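Local coordinates for DNA repair protein rad60 (Schizosaccharomyces pombe, PDB 3GOE) that is required for recombinational repair of DNA double-strand breaks, this chain being its SUMO-like, ubiquitin-fold domain from the C-terminal end of the protein, at residues Ile10-Ser19 with Leu71-Leu81; Ser25-Lys33 with Leu60-Thr69. All blocks are in the same frame, centred on the assembly; numbering follows the deposited sequence. Where two conformers were deposited one is given.

Contact 1. Residues Ile10-Ser19 with Leu71-Leu81; sequences ITLLLRSSKS and LEDEDQVSVVL. With CA (calcium ion), chain B.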
loop_
_atom_site.group_PDB
_atom_site.type_symbol
_atom_site.label_atom_id
_atom_site.label_comp_id
_atom_site.label_asym_id
_atom_site.label_seq_id
_atom_site.Cartn_x
_atom_site.Cartn_y
_atom_site.Cartn_z
ATOM N N ILE A 10 4.819 8.470 -1.839
ATOM C CA ILE A 10 3.793 8.471 -2.897
ATOM C C ILE A 10 2.422 8.384 -2.208
ATOM O O ILE A 10 2.272 7.824 -1.122
ATOM C CB ILE A 10 3.975 7.348 -3.927
ATOM C CG1 ILE A 10 3.867 5.938 -3.349
ATOM C CG2 ILE A 10 5.304 7.571 -4.726
ATOM C CD1 ILE A 10 3.929 4.854 -4.403
ATOM N N THR A 11 1.417 8.941 -2.881
ATOM C CA THR A 11 0.041 8.833 -2.434
ATOM C C THR A 11 -0.606 7.627 -3.124
ATOM O O THR A 11 -0.498 7.525 -4.349
ATOM C CB THR A 11 -0.739 10.130 -2.683
ATOM O OG1 THR A 11 -0.058 11.198 -2.051
ATOM C CG2 THR A 11 -2.162 10.045 -2.121
ATOM N N LEU A 12 -1.290 6.792 -2.379
ATOM C CA LEU A 12 -2.003 5.631 -2.893
ATOM C C LEU A 12 -3.419 5.641 -2.377
ATOM O O LEU A 12 -3.667 5.958 -1.217
ATOM C CB LEU A 12 -1.318 4.321 -2.489
ATOM C CG LEU A 12 0.056 4.083 -3.047
ATOM C CD1 LEU A 12 0.699 2.851 -2.347
ATOM C CD2 LEU A 12 0.107 3.938 -4.570
ATOM N N LEU A 13 -4.359 5.220 -3.226
ATOM C CA LEU A 13 -5.719 4.973 -2.824
ATOM C C LEU A 13 -5.898 3.482 -2.590
ATOM O O LEU A 13 -5.694 2.677 -3.492
ATOM C CB LEU A 13 -6.684 5.458 -3.878
ATOM C CG LEU A 13 -8.152 5.121 -3.660
ATOM C CD1 LEU A 13 -8.683 5.715 -2.398
ATOM C CD2 LEU A 13 -8.926 5.585 -4.878
ATOM N N LEU A 14 -6.253 3.124 -1.365
ATOM C CA LEU A 14 -6.546 1.724 -0.980
ATOM C C LEU A 14 -8.067 1.577 -0.877
ATOM O O LEU A 14 -8.693 2.137 0.005
ATOM C CB LEU A 14 -5.867 1.348 0.320
ATOM C CG LEU A 14 -4.432 0.844 0.192
ATOM C CD1 LEU A 14 -3.535 1.846 -0.506
ATOM C CD2 LEU A 14 -3.864 0.389 1.499
ATOM N N ARG A 15 -8.636 0.839 -1.796
ATOM C CA ARG A 15 -10.050 0.546 -1.860
ATOM C C ARG A 15 -10.299 -0.814 -1.195
ATOM O O ARG A 15 -9.534 -1.744 -1.407
ATOM C CB ARG A 15 -10.561 0.468 -3.303
ATOM C CG ARG A 15 -10.386 1.639 -4.229
ATOM C CD ARG A 15 -10.887 1.385 -5.665
ATOM N NE ARG A 15 -10.801 2.532 -6.557
ATOM C CZ ARG A 15 -11.729 3.455 -6.715
ATOM N NH1 ARG A 15 -11.558 4.452 -7.565
ATOM N NH2 ARG A 15 -12.899 3.411 -6.003
ATOM N N SER A 16 -11.356 -0.929 -0.439
ATOM C CA SER A 16 -11.647 -2.170 0.230
ATOM C C SER A 16 -13.154 -2.455 0.181
ATOM O O SER A 16 -13.923 -1.543 0.542
ATOM C CB SER A 16 -11.179 -2.116 1.664
ATOM O OG SER A 16 -11.490 -3.389 2.241
ATOM N N SER A 17 -13.559 -3.634 -0.238
ATOM C CA SER A 17 -14.988 -3.919 -0.314
ATOM C C SER A 17 -15.570 -4.206 1.054
ATOM O O SER A 17 -16.794 -4.097 1.255
ATOM C CB SER A 17 -15.164 -5.103 -1.301
ATOM O OG SER A 17 -14.807 -6.301 -0.666
ATOM N N LYS A 18 -14.757 -4.585 2.038
ATOM C CA LYS A 18 -15.193 -4.917 3.364
ATOM C C LYS A 18 -14.697 -3.958 4.430
ATOM O O LYS A 18 -14.886 -4.195 5.615
ATOM C CB LYS A 18 -14.729 -6.317 3.723
ATOM C CG LYS A 18 -15.288 -7.491 2.954
ATOM C CD LYS A 18 -14.840 -8.790 3.604
ATOM C CE LYS A 18 -15.392 -10.017 2.941
ATOM N NZ LYS A 18 -14.871 -11.274 3.580
ATOM N N SER A 19 -14.007 -2.890 4.095
ATOM C CA SER A 19 -13.535 -1.947 5.120
ATOM C C SER A 19 -13.388 -0.560 4.454
ATOM O O SER A 19 -13.644 -0.401 3.279
ATOM C CB SER A 19 -12.254 -2.404 5.794
ATOM O OG SER A 19 -11.190 -2.647 4.870
ATOM N N LEU A 71 4.140 0.279 -8.504
ATOM C CA LEU A 71 3.305 1.358 -7.983
ATOM C C LEU A 71 3.928 2.721 -8.221
ATOM O O LEU A 71 5.136 2.908 -8.081
ATOM C CB LEU A 71 3.079 1.122 -6.464
ATOM C CG LEU A 71 2.203 -0.067 -6.081
ATOM C CD1 LEU A 71 2.300 -0.302 -4.585
ATOM C CD2 LEU A 71 0.808 0.129 -6.560
ATOM N N GLU A 72 3.064 3.666 -8.554
ATOM C CA GLU A 72 3.471 5.031 -8.730
ATOM C C GLU A 72 2.494 5.957 -7.976
ATOM O O GLU A 72 1.410 5.551 -7.544
ATOM C CB GLU A 72 3.472 5.431 -10.214
ATOM C CG GLU A 72 4.457 4.597 -11.041
ATOM C CD GLU A 72 4.144 4.635 -12.525
ATOM O OE1 GLU A 72 3.318 5.475 -12.972
ATOM O OE2 GLU A 72 4.704 3.849 -13.319
ATOM N N ASP A 73 2.896 7.193 -7.839
ATOM C CA ASP A 73 2.071 8.147 -7.193
ATOM C C ASP A 73 0.671 8.239 -7.810
ATOM O O ASP A 73 0.518 8.276 -9.034
ATOM C CB ASP A 73 2.791 9.506 -7.295
ATOM C CG ASP A 73 2.092 10.587 -6.491
ATOM O OD1 ASP A 73 1.732 11.633 -7.058
ATOM O OD2 ASP A 73 1.897 10.401 -5.279
ATOM N N GLU A 74 -0.349 8.251 -6.963
ATOM C CA GLU A 74 -1.759 8.326 -7.287
ATOM C C GLU A 74 -2.315 7.013 -7.839
ATOM O O GLU A 74 -3.451 6.995 -8.303
ATOM C CB GLU A 74 -2.104 9.551 -8.167
ATOM C CG GLU A 74 -1.813 10.855 -7.443
ATOM C CD GLU A 74 -2.671 11.392 -6.346
ATOM O OE1 GLU A 74 -3.688 10.765 -5.949
ATOM O OE2 GLU A 74 -2.380 12.513 -5.792
ATOM N N ASP A 75 -1.587 5.889 -7.769
ATOM C CA ASP A 75 -2.111 4.627 -8.100
ATOM C C ASP A 75 -3.133 4.145 -7.051
ATOM O O ASP A 75 -3.192 4.684 -5.940
ATOM C CB ASP A 75 -1.043 3.567 -8.316
ATOM C CG ASP A 75 -0.436 3.611 -9.687
ATOM O OD1 ASP A 75 -1.044 4.124 -10.652
ATOM O OD2 ASP A 75 0.710 3.079 -9.861
ATOM N N GLN A 76 -3.916 3.158 -7.485
ATOM C CA GLN A 76 -4.920 2.592 -6.631
ATOM C C GLN A 76 -4.717 1.083 -6.529
ATOM O O GLN A 76 -4.288 0.469 -7.478
ATOM C CB GLN A 76 -6.336 2.921 -7.068
ATOM C CG GLN A 76 -6.656 2.533 -8.459
ATOM C CD GLN A 76 -7.896 3.325 -8.895
ATOM O OE1 GLN A 76 -8.894 3.366 -8.198
ATOM N NE2 GLN A 76 -7.860 3.929 -10.107
ATOM N N VAL A 77 -4.995 0.573 -5.338
ATOM C CA VAL A 77 -4.892 -0.850 -5.051
ATOM C C VAL A 77 -6.157 -1.290 -4.307
ATOM O O VAL A 77 -6.878 -0.510 -3.707
ATOM C CB VAL A 77 -3.655 -1.230 -4.227
ATOM C CG1 VAL A 77 -2.370 -0.843 -4.945
ATOM C CG2 VAL A 77 -3.816 -0.549 -2.909
ATOM N N SER A 78 -6.410 -2.599 -4.364
ATOM C CA SER A 78 -7.501 -3.223 -3.650
ATOM C C SER A 78 -6.993 -3.981 -2.419
ATOM O O SER A 78 -6.059 -4.758 -2.534
ATOM C CB SER A 78 -8.260 -4.170 -4.540
ATOM O OG SER A 78 -8.900 -3.520 -5.607
ATOM N N VAL A 79 -7.609 -3.754 -1.282
ATOM C CA VAL A 79 -7.350 -4.501 -0.082
ATOM C C VAL A 79 -8.282 -5.702 -0.028
ATOM O O VAL A 79 -9.517 -5.488 -0.064
ATOM C CB VAL A 79 -7.580 -3.618 1.158
ATOM C CG1 VAL A 79 -7.245 -4.421 2.411
ATOM C CG2 VAL A 79 -6.816 -2.330 1.049
ATOM N N VAL A 80 -7.739 -6.887 0.106
ATOM C CA VAL A 80 -8.533 -8.137 0.172
ATOM C C VAL A 80 -8.323 -8.718 1.543
ATOM O O VAL A 80 -7.216 -9.084 1.904
ATOM C CB VAL A 80 -8.141 -9.076 -0.939
ATOM C CG1 VAL A 80 -8.950 -10.373 -0.811
ATOM C CG2 VAL A 80 -8.305 -8.430 -2.296
ATOM N N LEU A 81 -9.393 -8.795 2.346
ATOM C CA LEU A 81 -9.259 -9.203 3.741
ATOM C C LEU A 81 -9.363 -10.717 3.948
ATOM O O LEU A 81 -8.828 -11.210 4.971
ATOM C CB LEU A 81 -10.304 -8.435 4.588
ATOM C CG LEU A 81 -10.109 -6.916 4.554
ATOM C CD1 LEU A 81 -11.195 -6.203 5.355
ATOM C CD2 LEU A 81 -8.743 -6.509 5.097
HETATM CA CA CA B . -14.856 0.476 1.091
HETATM O O HOH W 1 0.277 12.697 -4.431
HETATM O O HOH W 2 -12.042 -6.325 1.316
HETATM O O HOH W 3 -11.454 -5.103 -1.860
HETATM O O HOH W 4 -16.437 -0.278 2.355
HETATM O O HOH W 5 -15.334 0.353 -0.614
#
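The guanidinium of Arg15 meets the amide of Gln76 edge to edge, the two planes only 23° apart, while CD2 of Leu13 lies 3.7 Å above one guanidinium face, offset toward its rim. Lying in the guanidinium plane, Gln76 OE1 takes two bonds, from Arg15 NE at 2.7 Å and, more bent, from Arg15 NH1, a side-on grip that probably limits the turning of the guanidinium against the amide. Gln76 reaches it because its CG sits between the backbone N and the carbonyl carbon (chi1 56°) and the chain then runs extended alongside Leu13. Beneath these side chains, strands 10-16 and 76-80 run parallel, the central pairing of the beta-grasp (ubiquitin) fold: Val77 N bonds to Leu13 O, Arg15 N to Val77 O and Val79 N to Arg15 O. On the other face, turned to helix 32-43, Val77 CG2 presses on Leu14 CD1 at 3.4 Å, tighter than usual for carbons, and Val79 CG2 covers Leu14 CB. Where the pairing gives way to the type II turn Glu72-Asp75, Asp73 OD2 replaces a backbone carbonyl and receives Thr11 N at 2.8 Å, almost perfectly straight (177°). Ile10 slides past Asp73, its CD1 near Leu71 CB and 4.0 Å from Glu72 C; an alanine here would probably open a gap between strand and turn, leaving Leu71 CB without that methyl contact. At the far end Ser16 O, at 2.3 Å, and Ser19 O bind a calcium ion that Asp21 also holds, and Leu81 CD1 packs 3.6 Å from Ser19 OG, itself bonded to Ser16 OG and Tyr39.

Contact 2. Residues Ser25-Lys33 with Leu60-Thr69; sequences SIPVDFTVK and LDPNDQVQST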
loop_
_atom_site.group_PDB
_atom_site.type_symbol
_atom_site.label_atom_id
_atom_site.label_comp_id
_atom_site.label_asym_id
_atom_site.label_seq_id
_atom_site.Cartn_x
_atom_site.Cartn_y
_atom_site.Cartn_z
ATOM N N SER A 25 -0.281 8.462 2.253
ATOM C CA SER A 25 0.959 8.940 1.653
ATOM C C SER A 25 2.039 8.174 2.405
ATOM O O SER A 25 2.291 8.344 3.590
ATOM C CB SER A 25 1.089 10.412 1.807
ATOM O OG SER A 25 0.817 10.874 3.114
ATOM N N ILE A 26 2.655 7.241 1.699
ATOM C CA ILE A 26 3.576 6.387 2.410
ATOM C C ILE A 26 4.967 6.370 1.741
ATOM O O ILE A 26 5.144 6.647 0.561
ATOM C CB ILE A 26 3.251 4.910 2.678
ATOM C CG1 ILE A 26 3.192 4.148 1.359
ATOM C CG2 ILE A 26 2.044 4.796 3.592
ATOM C CD1 ILE A 26 3.555 2.689 1.617
ATOM N N PRO A 27 5.972 6.134 2.557
ATOM C CA PRO A 27 7.347 6.061 2.021
ATOM C C PRO A 27 7.538 4.895 1.088
ATOM O O PRO A 27 7.118 3.783 1.363
ATOM C CB PRO A 27 8.196 5.902 3.292
ATOM C CG PRO A 27 7.355 6.477 4.387
ATOM C CD PRO A 27 5.985 6.096 4.037
ATOM N N VAL A 28 8.237 5.153 -0.009
ATOM C CA VAL A 28 8.466 4.086 -0.982
ATOM C C VAL A 28 9.471 3.059 -0.511
ATOM O O VAL A 28 9.556 1.973 -1.061
ATOM C CB VAL A 28 8.894 4.685 -2.343
ATOM C CG1 VAL A 28 7.777 5.546 -2.917
ATOM C CG2 VAL A 28 10.216 5.427 -2.248
ATOM N N ASP A 29 10.189 3.309 0.585
ATOM C CA ASP A 29 11.010 2.297 1.207
ATOM C C ASP A 29 10.227 1.406 2.194
ATOM O O ASP A 29 10.808 0.419 2.673
ATOM C CB ASP A 29 12.280 2.916 1.795
ATOM C CG ASP A 29 12.097 3.629 3.083
ATOM O OD1 ASP A 29 10.957 3.843 3.525
ATOM O OD2 ASP A 29 13.183 3.981 3.670
ATOM N N PHE A 30 8.961 1.689 2.470
ATOM C CA PHE A 30 8.167 0.728 3.191
ATOM C C PHE A 30 7.984 -0.517 2.332
ATOM O O PHE A 30 7.876 -0.404 1.124
ATOM C CB PHE A 30 6.780 1.315 3.531
ATOM C CG PHE A 30 6.617 2.199 4.725
ATOM C CD1 PHE A 30 7.732 2.757 5.320
ATOM C CD2 PHE A 30 5.353 2.458 5.236
ATOM C CE1 PHE A 30 7.575 3.642 6.434
ATOM C CE2 PHE A 30 5.170 3.335 6.297
ATOM C CZ PHE A 30 6.307 3.867 6.871
ATOM N N THR A 31 7.824 -1.644 2.979
ATOM C CA THR A 31 7.337 -2.806 2.276
ATOM C C THR A 31 5.824 -2.756 2.077
ATOM O O THR A 31 5.105 -1.980 2.678
ATOM C CB THR A 31 7.729 -4.114 3.016
ATOM O OG1 THR A 31 7.152 -4.073 4.270
ATOM C CG2 THR A 31 9.208 -4.293 3.061
ATOM N N VAL A 32 5.347 -3.625 1.195
ATOM C CA VAL A 32 3.924 -3.832 1.031
ATOM C C VAL A 32 3.297 -4.246 2.360
ATOM O O VAL A 32 2.223 -3.759 2.712
ATOM C CB VAL A 32 3.684 -4.860 -0.106
ATOM C CG1 VAL A 32 2.273 -5.371 -0.109
ATOM C CG2 VAL A 32 4.111 -4.210 -1.422
ATOM N N LYS A 33 3.969 -5.106 3.126
ATOM C CA LYS A 33 3.443 -5.472 4.445
ATOM C C LYS A 33 3.341 -4.243 5.337
ATOM O O LYS A 33 2.348 -4.079 6.059
ATOM C CB LYS A 33 4.333 -6.549 5.092
ATOM C CG LYS A 33 3.726 -7.077 6.379
ATOM C CD LYS A 33 4.586 -8.127 6.988
ATOM C CE LYS A 33 4.391 -9.520 6.530
ATOM N NZ LYS A 33 5.045 -10.309 7.658
ATOM N N LEU A 60 0.354 -8.205 -4.738
ATOM C CA LEU A 60 1.636 -7.616 -4.405
ATOM C C LEU A 60 2.326 -8.480 -3.365
ATOM O O LEU A 60 1.733 -8.948 -2.400
ATOM C CB LEU A 60 1.420 -6.206 -3.887
ATOM C CG LEU A 60 0.902 -5.196 -4.888
ATOM C CD1 LEU A 60 0.629 -3.855 -4.218
ATOM C CD2 LEU A 60 1.854 -4.966 -6.019
ATOM N N ASP A 61 3.657 -8.672 -3.537
ATOM C CA ASP A 61 4.448 -9.430 -2.597
ATOM C C ASP A 61 4.637 -8.633 -1.324
ATOM O O ASP A 61 5.211 -7.541 -1.367
ATOM C CB ASP A 61 5.787 -9.745 -3.214
ATOM C CG ASP A 61 6.734 -10.597 -2.391
ATOM O OD1 ASP A 61 6.570 -10.682 -1.178
ATOM O OD2 ASP A 61 7.672 -11.151 -3.001
ATOM N N PRO A 62 4.192 -9.137 -0.179
ATOM C CA PRO A 62 4.297 -8.358 1.074
ATOM C C PRO A 62 5.722 -7.986 1.423
ATOM O O PRO A 62 5.934 -7.028 2.171
ATOM C CB PRO A 62 3.690 -9.274 2.138
ATOM C CG PRO A 62 3.730 -10.616 1.557
ATOM C CD PRO A 62 3.517 -10.432 0.061
ATOM N N ASN A 63 6.698 -8.761 0.946
ATOM C CA ASN A 63 8.071 -8.515 1.336
ATOM C C ASN A 63 8.813 -7.560 0.410
ATOM O O ASN A 63 9.981 -7.219 0.708
ATOM C CB ASN A 63 8.827 -9.845 1.492
ATOM C CG ASN A 63 8.224 -10.682 2.582
ATOM O OD1 ASN A 63 7.711 -10.204 3.555
ATOM N ND2 ASN A 63 8.299 -11.962 2.431
ATOM N N ASP A 64 8.168 -7.126 -0.646
ATOM C CA ASP A 64 8.796 -6.139 -1.564
ATOM C C ASP A 64 8.621 -4.758 -1.000
ATOM O O ASP A 64 7.579 -4.365 -0.492
ATOM C CB ASP A 64 8.141 -6.197 -2.935
ATOM C CG ASP A 64 8.662 -7.313 -3.786
ATOM O OD1 ASP A 64 9.707 -7.947 -3.434
ATOM O OD2 ASP A 64 8.017 -7.495 -4.866
ATOM N N GLN A 65 9.671 -3.934 -1.136
ATOM C CA GLN A 65 9.530 -2.490 -0.946
ATOM C C GLN A 65 8.587 -1.943 -1.987
ATOM O O GLN A 65 8.603 -2.363 -3.156
ATOM C CB GLN A 65 10.867 -1.784 -1.039
ATOM C CG GLN A 65 11.784 -2.144 0.055
ATOM C CD GLN A 65 13.131 -1.452 -0.142
ATOM O OE1 GLN A 65 13.282 -0.371 0.299
ATOM N NE2 GLN A 65 13.991 -2.174 -0.827
ATOM N N VAL A 66 7.815 -0.926 -1.626
ATOM C CA VAL A 66 6.929 -0.257 -2.570
ATOM C C VAL A 66 7.730 0.209 -3.766
ATOM O O VAL A 66 7.279 0.047 -4.922
ATOM C CB VAL A 66 6.190 0.882 -1.846
ATOM C CG1 VAL A 66 5.521 1.810 -2.827
ATOM C CG2 VAL A 66 5.179 0.292 -0.871
ATOM N N GLN A 67 8.930 0.768 -3.586
ATOM C CA GLN A 67 9.722 1.193 -4.721
ATOM C C GLN A 67 10.065 0.083 -5.707
ATOM O O GLN A 67 10.363 0.414 -6.875
ATOM C CB GLN A 67 10.987 1.873 -4.217
ATOM C CG GLN A 67 12.034 1.139 -3.436
ATOM C CD GLN A 67 13.114 2.063 -2.891
ATOM O OE1 GLN A 67 13.408 3.122 -3.461
ATOM N NE2 GLN A 67 13.709 1.702 -1.789
ATOM N N SER A 68 10.070 -1.164 -5.284
ATOM C CA SER A 68 10.465 -2.297 -6.108
ATOM C C SER A 68 9.284 -2.787 -6.936
ATOM O O SER A 68 9.502 -3.543 -7.873
ATOM C CB SER A 68 10.942 -3.453 -5.244
ATOM O OG SER A 68 12.094 -3.087 -4.453
ATOM N N THR A 69 8.086 -2.425 -6.579
ATOM C CA THR A 69 6.894 -2.733 -7.317
ATOM C C THR A 69 6.722 -1.724 -8.445
ATOM O O THR A 69 7.492 -0.780 -8.556
ATOM C CB THR A 69 5.648 -2.710 -6.441
ATOM O OG1 THR A 69 5.287 -1.370 -6.158
ATOM C CG2 THR A 69 5.829 -3.464 -5.115
#
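Val28, Phe30, Val32 and Lys33 meet the 60-69 loop chiefly through backbone bonds, at the point of the ubiquitin fold where strand 22-27 turns into helix 32-43. Four N-H groups cross. Val66 N reaches Phe30 O at 2.8 Å and Val32 N reaches Asp64 O at 2.9 Å, both nearly straight onto the carbonyl, on either side of a single bridge between Thr31 and Gln65. Gln67 N and Lys33 N instead use in-plane lone pairs of Val28 O and Pro62 O. The loop thus supplies acceptors for the first N-H groups of the helix, where no earlier turn can. Thr31 is the helix N-cap, its own N bonded to Asp34.

Van der Waals contacts fill in beneath. Val28 CB stands 4.0 Å from Gln67 CB, and Val32 fits against the loop, its CB 3.3 Å from Asp61 O and its CG1 beside Leu60 CB. With CG1 anti to the backbone N (chi1 166°), Val32 directs CG2 toward Thr69 CG2.

Polar side chains act within the loop: Asp61 OD1 accepts from Asn63 N in an Asx turn, and Gln67 NE2 gives a hydrogen to Gln65 OE1, 3.0 Å away, from above that carbonyl's plane.

Contact 2 is nested within the chain loop that contact 1 closes: the order is 10-19, 25-33, 60-69, 71-81, all within the SUMO-like domain. Their centres lie about 12 Å apart, on opposite sides of the chain's centre. They share the mixed sheet, in which strands 9-16 and 22-27 are neighbours, joined by a probable hydrogen bond from Ile26 N to Ile10 O at 2.9 Å. Ile10 also packs on Val28 and Val66, and Leu71 on Leu60, so apolar packing continues from one contact to the other. Contact 1 thus pairs the two ends of the domain at the middle of the sheet, while contact 2 fastens the start of helix 32-43 to the long loop preceding the last strand.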